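Local structure of PlaB phospholipase (Legionella pneumophila, 6ZTI) at residues B[192-198]-B[256-261]; B[290-294]-B[305-310]. The protein acts as a phospholipase of the alpha/beta hydrolase type, linked to virulence, whose activity is controlled by tetramerization that depends on bound NAD(H). One frame throughout, in Å; residues are numbered along the deposited sequence.

Interaction 1. Residues B[192-198]-B[256-261]; sequences SFVLTGQ and MAFGVL
Thr-196 O takes the backbone N-H of Leu-261 at 2.7 Å, the shortest bond between the two strands, and the same oxygen also receives a CA-H...O contact from Val-260. Three more backbone bonds continue the parallel ladder. Gly-259 sits at its middle, giving its N to Val-194 O (3.0 Å) and accepting Thr-196 N on its own O (3.0 Å); the first rung runs from Val-194 N to Ala-257 O. Past the last rung a water accepts from Gln-198 N and donates to Leu-261 O, bridging the strands where they part.

On one face Val-194 turns CG1 anti to its backbone N (chi1 169°), which sets that methyl at the edge of the Phe-258 ring, 3.8 Å from CD1. On the other, Phe-193 CD2 lies 3.6 Å from Ala-257 CB. Gln-198 OE1 is held outside the pair by Gln-318 NE2, while Gln-198 CG rests 3.8 Å from Val-260 CG1.

Strand 191-197 also bonds to strand 123-129, whereas 257-261 is an outermost strand within this chain. This is the strand pair at one edge of the six-stranded parallel sheet of an alpha/beta hydrolase core.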
loop_
_atom_site.group_PDB
_atom_site.type_symbol
_atom_site.label_atom_id
_atom_site.label_comp_id
_atom_site.label_asym_id
_atom_site.label_seq_id
_atom_site.Cartn_x
_atom_site.Cartn_y
_atom_site.Cartn_z
ATOM N N SER B 192 35.514 -25.804 2.362
ATOM C CA SER B 192 34.291 -25.218 2.877
ATOM C C SER B 192 33.467 -26.249 3.640
ATOM O O SER B 192 33.379 -27.415 3.236
ATOM C CB SER B 192 33.476 -24.651 1.717
ATOM O OG SER B 192 32.384 -23.912 2.214
ATOM N N PHE B 193 32.847 -25.817 4.740
ATOM C CA PHE B 193 32.087 -26.714 5.603
ATOM C C PHE B 193 30.860 -26.000 6.150
ATOM O O PHE B 193 30.901 -24.800 6.445
ATOM C CB PHE B 193 32.914 -27.212 6.808
ATOM C CG PHE B 193 34.326 -27.584 6.474
ATOM C CD1 PHE B 193 35.276 -26.604 6.222
ATOM C CD2 PHE B 193 34.718 -28.914 6.447
ATOM C CE1 PHE B 193 36.575 -26.947 5.921
ATOM C CE2 PHE B 193 36.031 -29.261 6.156
ATOM C CZ PHE B 193 36.957 -28.278 5.892
ATOM N N VAL B 194 29.776 -26.755 6.325
ATOM C CA VAL B 194 28.586 -26.281 7.020
ATOM C C VAL B 194 28.352 -27.169 8.229
ATOM O O VAL B 194 28.294 -28.398 8.107
ATOM C CB VAL B 194 27.350 -26.270 6.111
ATOM C CG1 VAL B 194 26.087 -26.019 6.949
ATOM C CG2 VAL B 194 27.529 -25.199 5.005
ATOM N N LEU B 195 28.265 -26.561 9.395
ATOM C CA LEU B 195 27.859 -27.266 10.596
ATOM C C LEU B 195 26.623 -26.592 11.156
ATOM O O LEU B 195 26.533 -25.365 11.173
ATOM C CB LEU B 195 28.983 -27.273 11.631
ATOM C CG LEU B 195 30.326 -27.873 11.199
ATOM C CD1 LEU B 195 31.393 -27.648 12.273
ATOM C CD2 LEU B 195 30.210 -29.344 10.923
ATOM N N THR B 196 25.650 -27.382 11.589
ATOM C CA THR B 196 24.499 -26.782 12.244
ATOM C C THR B 196 23.898 -27.788 13.214
ATOM O O THR B 196 24.335 -28.939 13.307
ATOM C CB THR B 196 23.468 -26.305 11.221
ATOM O OG1 THR B 196 22.521 -25.441 11.862
ATOM C CG2 THR B 196 22.780 -27.477 10.643
ATOM N N GLY B 197 22.902 -27.320 13.964
ATOM C CA GLY B 197 22.179 -28.163 14.883
ATOM C C GLY B 197 20.695 -28.035 14.601
ATOM O O GLY B 197 20.267 -27.191 13.809
ATOM N N GLN B 198 19.915 -28.880 15.272
ATOM C CA GLN B 198 18.465 -28.884 15.100
ATOM C C GLN B 198 17.736 -29.008 16.431
ATOM O O GLN B 198 16.627 -29.553 16.492
ATOM C CB GLN B 198 18.027 -30.010 14.175
ATOM C CG GLN B 198 18.514 -31.364 14.571
ATOM C CD GLN B 198 17.823 -32.414 13.764
ATOM O OE1 GLN B 198 17.728 -32.302 12.540
ATOM N NE2 GLN B 198 17.291 -33.417 14.434
ATOM N N MET B 256 29.750 -30.410 -0.651
ATOM C CA MET B 256 30.333 -29.680 0.463
ATOM C C MET B 256 30.075 -30.434 1.759
ATOM O O MET B 256 28.977 -30.958 1.979
ATOM C CB MET B 256 29.752 -28.258 0.569
ATOM C CG MET B 256 30.453 -27.389 1.618
ATOM S SD MET B 256 29.924 -25.646 1.702
ATOM C CE MET B 256 30.399 -25.073 0.066
ATOM N N ALA B 257 31.093 -30.475 2.617
ATOM C CA ALA B 257 30.951 -31.073 3.936
ATOM C C ALA B 257 29.737 -30.497 4.655
ATOM O O ALA B 257 29.483 -29.292 4.616
ATOM C CB ALA B 257 32.220 -30.819 4.760
ATOM N N PHE B 258 28.977 -31.373 5.305
ATOM C CA PHE B 258 27.722 -30.983 5.934
ATOM C C PHE B 258 27.481 -31.881 7.129
ATOM O O PHE B 258 27.394 -33.102 6.983
ATOM C CB PHE B 258 26.551 -31.077 4.944
ATOM C CG PHE B 258 25.212 -30.780 5.558
ATOM C CD1 PHE B 258 24.903 -29.504 5.976
ATOM C CD2 PHE B 258 24.264 -31.782 5.724
ATOM C CE1 PHE B 258 23.689 -29.224 6.550
ATOM C CE2 PHE B 258 23.054 -31.508 6.285
ATOM C CZ PHE B 258 22.763 -30.220 6.702
ATOM N N GLY B 259 27.346 -31.276 8.296
ATOM C CA GLY B 259 27.095 -32.022 9.510
ATOM C C GLY B 259 26.013 -31.366 10.331
ATOM O O GLY B 259 26.000 -30.147 10.500
ATOM N N VAL B 260 25.097 -32.183 10.832
ATOM C CA VAL B 260 24.117 -31.773 11.828
ATOM C C VAL B 260 24.613 -32.307 13.170
ATOM O O VAL B 260 24.608 -33.518 13.412
ATOM C CB VAL B 260 22.711 -32.287 11.492
ATOM C CG1 VAL B 260 21.707 -31.848 12.534
ATOM C CG2 VAL B 260 22.260 -31.809 10.093
ATOM N N LEU B 261 25.063 -31.434 14.001
ATOM C CA LEU B 261 25.658 -31.779 15.287
ATOM C C LEU B 261 24.588 -31.937 16.365
ATOM O O LEU B 261 23.541 -31.286 16.307
ATOM C CB LEU B 261 26.639 -30.699 15.717
ATOM C CG LEU B 261 27.764 -30.370 14.736
ATOM C CD1 LEU B 261 28.741 -29.337 15.350
ATOM C CD2 LEU B 261 28.502 -31.636 14.336
HETATM O O HOH W 1 20.978 -30.731 17.121
#

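Interaction 2. Residues B[290-294]-B[305-310]; sequences WILRC and KLVKEL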
loop_
_atom_site.group_PDB
_atom_site.type_symbol
_atom_site.label_atom_id
_atom_site.label_comp_id
_atom_site.label_asym_id
_atom_site.label_seq_id
_atom_site.Cartn_x
_atom_site.Cartn_y
_atom_site.Cartn_z
ATOM N N TRP B 290 34.583 -30.415 16.140
ATOM C CA TRP B 290 34.529 -30.572 14.693
ATOM C C TRP B 290 35.121 -29.377 13.961
ATOM O O TRP B 290 35.607 -29.541 12.837
ATOM C CB TRP B 290 33.089 -30.840 14.249
ATOM C CG TRP B 290 32.719 -32.245 14.568
ATOM C CD1 TRP B 290 31.925 -32.675 15.586
ATOM C CD2 TRP B 290 33.189 -33.421 13.902
ATOM N NE1 TRP B 290 31.848 -34.047 15.580
ATOM C CE2 TRP B 290 32.621 -34.528 14.558
ATOM C CE3 TRP B 290 34.026 -33.641 12.806
ATOM C CZ2 TRP B 290 32.855 -35.838 14.148
ATOM C CZ3 TRP B 290 34.270 -34.938 12.409
ATOM C CH2 TRP B 290 33.680 -36.024 13.076
ATOM N N ILE B 291 35.121 -28.187 14.575
ATOM C CA ILE B 291 35.852 -27.064 13.988
ATOM C C ILE B 291 37.334 -27.390 13.892
ATOM O O ILE B 291 37.986 -27.086 12.885
ATOM C CB ILE B 291 35.618 -25.772 14.795
ATOM C CG1 ILE B 291 34.269 -25.175 14.427
ATOM C CG2 ILE B 291 36.732 -24.758 14.528
ATOM C CD1 ILE B 291 33.853 -23.984 15.243
ATOM N N LEU B 292 37.893 -27.999 14.941
ATOM C CA LEU B 292 39.322 -28.317 14.948
ATOM C C LEU B 292 39.667 -29.301 13.839
ATOM O O LEU B 292 40.701 -29.163 13.170
ATOM C CB LEU B 292 39.722 -28.881 16.315
ATOM C CG LEU B 292 41.205 -29.118 16.600
ATOM C CD1 LEU B 292 42.017 -27.847 16.394
ATOM C CD2 LEU B 292 41.381 -29.627 18.023
ATOM N N ARG B 293 38.800 -30.287 13.614
ATOM C CA ARG B 293 38.995 -31.219 12.509
ATOM C C ARG B 293 38.967 -30.488 11.171
ATOM O O ARG B 293 39.820 -30.719 10.305
ATOM C CB ARG B 293 37.910 -32.298 12.549
ATOM C CG ARG B 293 38.086 -33.355 13.618
ATOM C CD ARG B 293 39.311 -34.234 13.360
ATOM N NE ARG B 293 39.340 -34.793 12.007
ATOM C CZ ARG B 293 38.728 -35.917 11.636
ATOM N NH1 ARG B 293 38.017 -36.623 12.511
ATOM N NH2 ARG B 293 38.824 -36.335 10.380
ATOM N N CYS B 294 37.979 -29.605 10.984
ATOM C CA CYS B 294 37.841 -28.880 9.720
ATOM C C CYS B 294 39.075 -28.031 9.446
ATOM O O CYS B 294 39.617 -28.040 8.333
ATOM C CB CYS B 294 36.576 -28.010 9.745
ATOM S SG CYS B 294 34.983 -28.936 9.773
ATOM N N LYS B 305 37.448 -37.448 3.630
ATOM C CA LYS B 305 37.322 -38.188 4.880
ATOM C C LYS B 305 36.355 -37.481 5.824
ATOM O O LYS B 305 35.433 -38.099 6.367
ATOM C CB LYS B 305 38.702 -38.346 5.517
ATOM C CG LYS B 305 38.751 -39.170 6.797
ATOM C CD LYS B 305 40.079 -39.932 6.898
ATOM C CE LYS B 305 40.720 -39.812 8.277
ATOM N NZ LYS B 305 42.062 -40.476 8.319
ATOM N N LEU B 306 36.529 -36.170 6.000
ATOM C CA LEU B 306 35.661 -35.407 6.890
ATOM C C LEU B 306 34.235 -35.320 6.362
ATOM O O LEU B 306 33.274 -35.347 7.148
ATOM C CB LEU B 306 36.242 -34.011 7.086
ATOM C CG LEU B 306 35.655 -33.120 8.174
ATOM C CD1 LEU B 306 35.283 -33.915 9.399
ATOM C CD2 LEU B 306 36.672 -32.063 8.551
ATOM N N VAL B 307 34.065 -35.191 5.044
ATOM C CA VAL B 307 32.714 -35.173 4.481
ATOM C C VAL B 307 31.950 -36.412 4.926
ATOM O O VAL B 307 30.787 -36.336 5.340
ATOM C CB VAL B 307 32.768 -35.082 2.949
ATOM C CG1 VAL B 307 31.394 -35.283 2.354
ATOM C CG2 VAL B 307 33.341 -33.737 2.511
ATOM N N LYS B 308 32.597 -37.572 4.847
ATOM C CA LYS B 308 31.929 -38.815 5.212
ATOM C C LYS B 308 31.732 -38.921 6.717
ATOM O O LYS B 308 30.676 -39.368 7.173
ATOM C CB LYS B 308 32.729 -40.007 4.695
ATOM C CG LYS B 308 32.057 -41.355 4.908
ATOM C CD LYS B 308 32.998 -42.349 5.586
ATOM C CE LYS B 308 33.041 -42.155 7.101
ATOM N NZ LYS B 308 33.316 -43.439 7.810
ATOM N N GLU B 309 32.729 -38.514 7.510
ATOM C CA GLU B 309 32.549 -38.542 8.958
ATOM C C GLU B 309 31.375 -37.671 9.381
ATOM O O GLU B 309 30.578 -38.067 10.242
ATOM C CB GLU B 309 33.820 -38.093 9.678
ATOM C CG GLU B 309 34.938 -39.129 9.692
ATOM C CD GLU B 309 36.127 -38.714 10.554
ATOM O OE1 GLU B 309 35.912 -38.249 11.694
ATOM O OE2 GLU B 309 37.279 -38.854 10.093
ATOM N N LEU B 310 31.245 -36.481 8.792
ATOM C CA LEU B 310 30.161 -35.596 9.212
ATOM C C LEU B 310 28.803 -36.119 8.771
ATOM O O LEU B 310 27.796 -35.895 9.458
ATOM C CB LEU B 310 30.379 -34.190 8.667
ATOM C CG LEU B 310 31.496 -33.418 9.359
ATOM C CD1 LEU B 310 31.819 -32.176 8.553
ATOM C CD2 LEU B 310 31.107 -33.048 10.773
#
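Trp-290 and Leu-306 meet closely where the two antiparallel helices face each other: Leu-306 CD1 comes up to the edge of the indole, 3.3 Å from Trp-290 CZ3. Leu-310 CD2 lies over one face of the six-membered ring, a CH-pi contact 4.0 Å from its centroid. Leu-306 spreads its two methyls between partners. With CG anti to the backbone N (chi1 -169°), it reaches across to the other helix, where CD1 goes to the indole and also lies over a face of the Arg-293 guanidinium, while CD2 settles 3.8 Å from Cys-294 SG. Beneath this apolar part, Phe-193 and Leu-195 of strand 191-197 touch the side chains of both helices.

The outer part is polar and more exposed. Arg-293, bent at chi2 and chi3, folds its chain so that the guanidinium presents two nitrogens end-on to Glu-309, one to each carboxylate oxygen. NH1 meets OE1 at 2.8 Å on the syn side; NH2 meets OE2 at 3.0 Å by the straighter bond (163°), with OE2 in the guanidinium plane, though NH2 approaches OE2 from above the carboxylate plane. The two flat groups are turned 52° apart, so this is a twisted rather than a coplanar pair. Lys-305, an exposed residue, only brushes past, its CE 4.5 Å from Arg-293 NH2.

Glu-309 OE1 also lies at the indole edge, 3.4 Å from Trp-290 CH2, where the slightly positive ring hydrogens would suit it. The two charged bonds to Arg-293 restrict rotation of the carboxylate, and the positive charge of Arg-293 probably favours its ionised form.

How the interactions relate
Interaction 1 is core and interaction 2 lies farther out, one layer above the same sheet; their centres are about 9 Å apart. The strand pair is held mainly by backbone bonds, the helix pair mainly by side chains, with no backbone hydrogen bond between its two segments. They meet along the sheet face that carries Phe-193 and Leu-261: Phe-193 CD2 lies 3.3 Å from Cys-294 SG, and Leu-261 CD2 is 3.8 Å from Trp-290 CD1. Strand 257-261 leads on to helix 286-296, and helix 300-320 then returns over the sheet, where its Thr-314 bonds to Val-260 N. That bond is a polar tie across a mostly apolar boundary, while the ionic pairing of interaction 2 stays on its outer side.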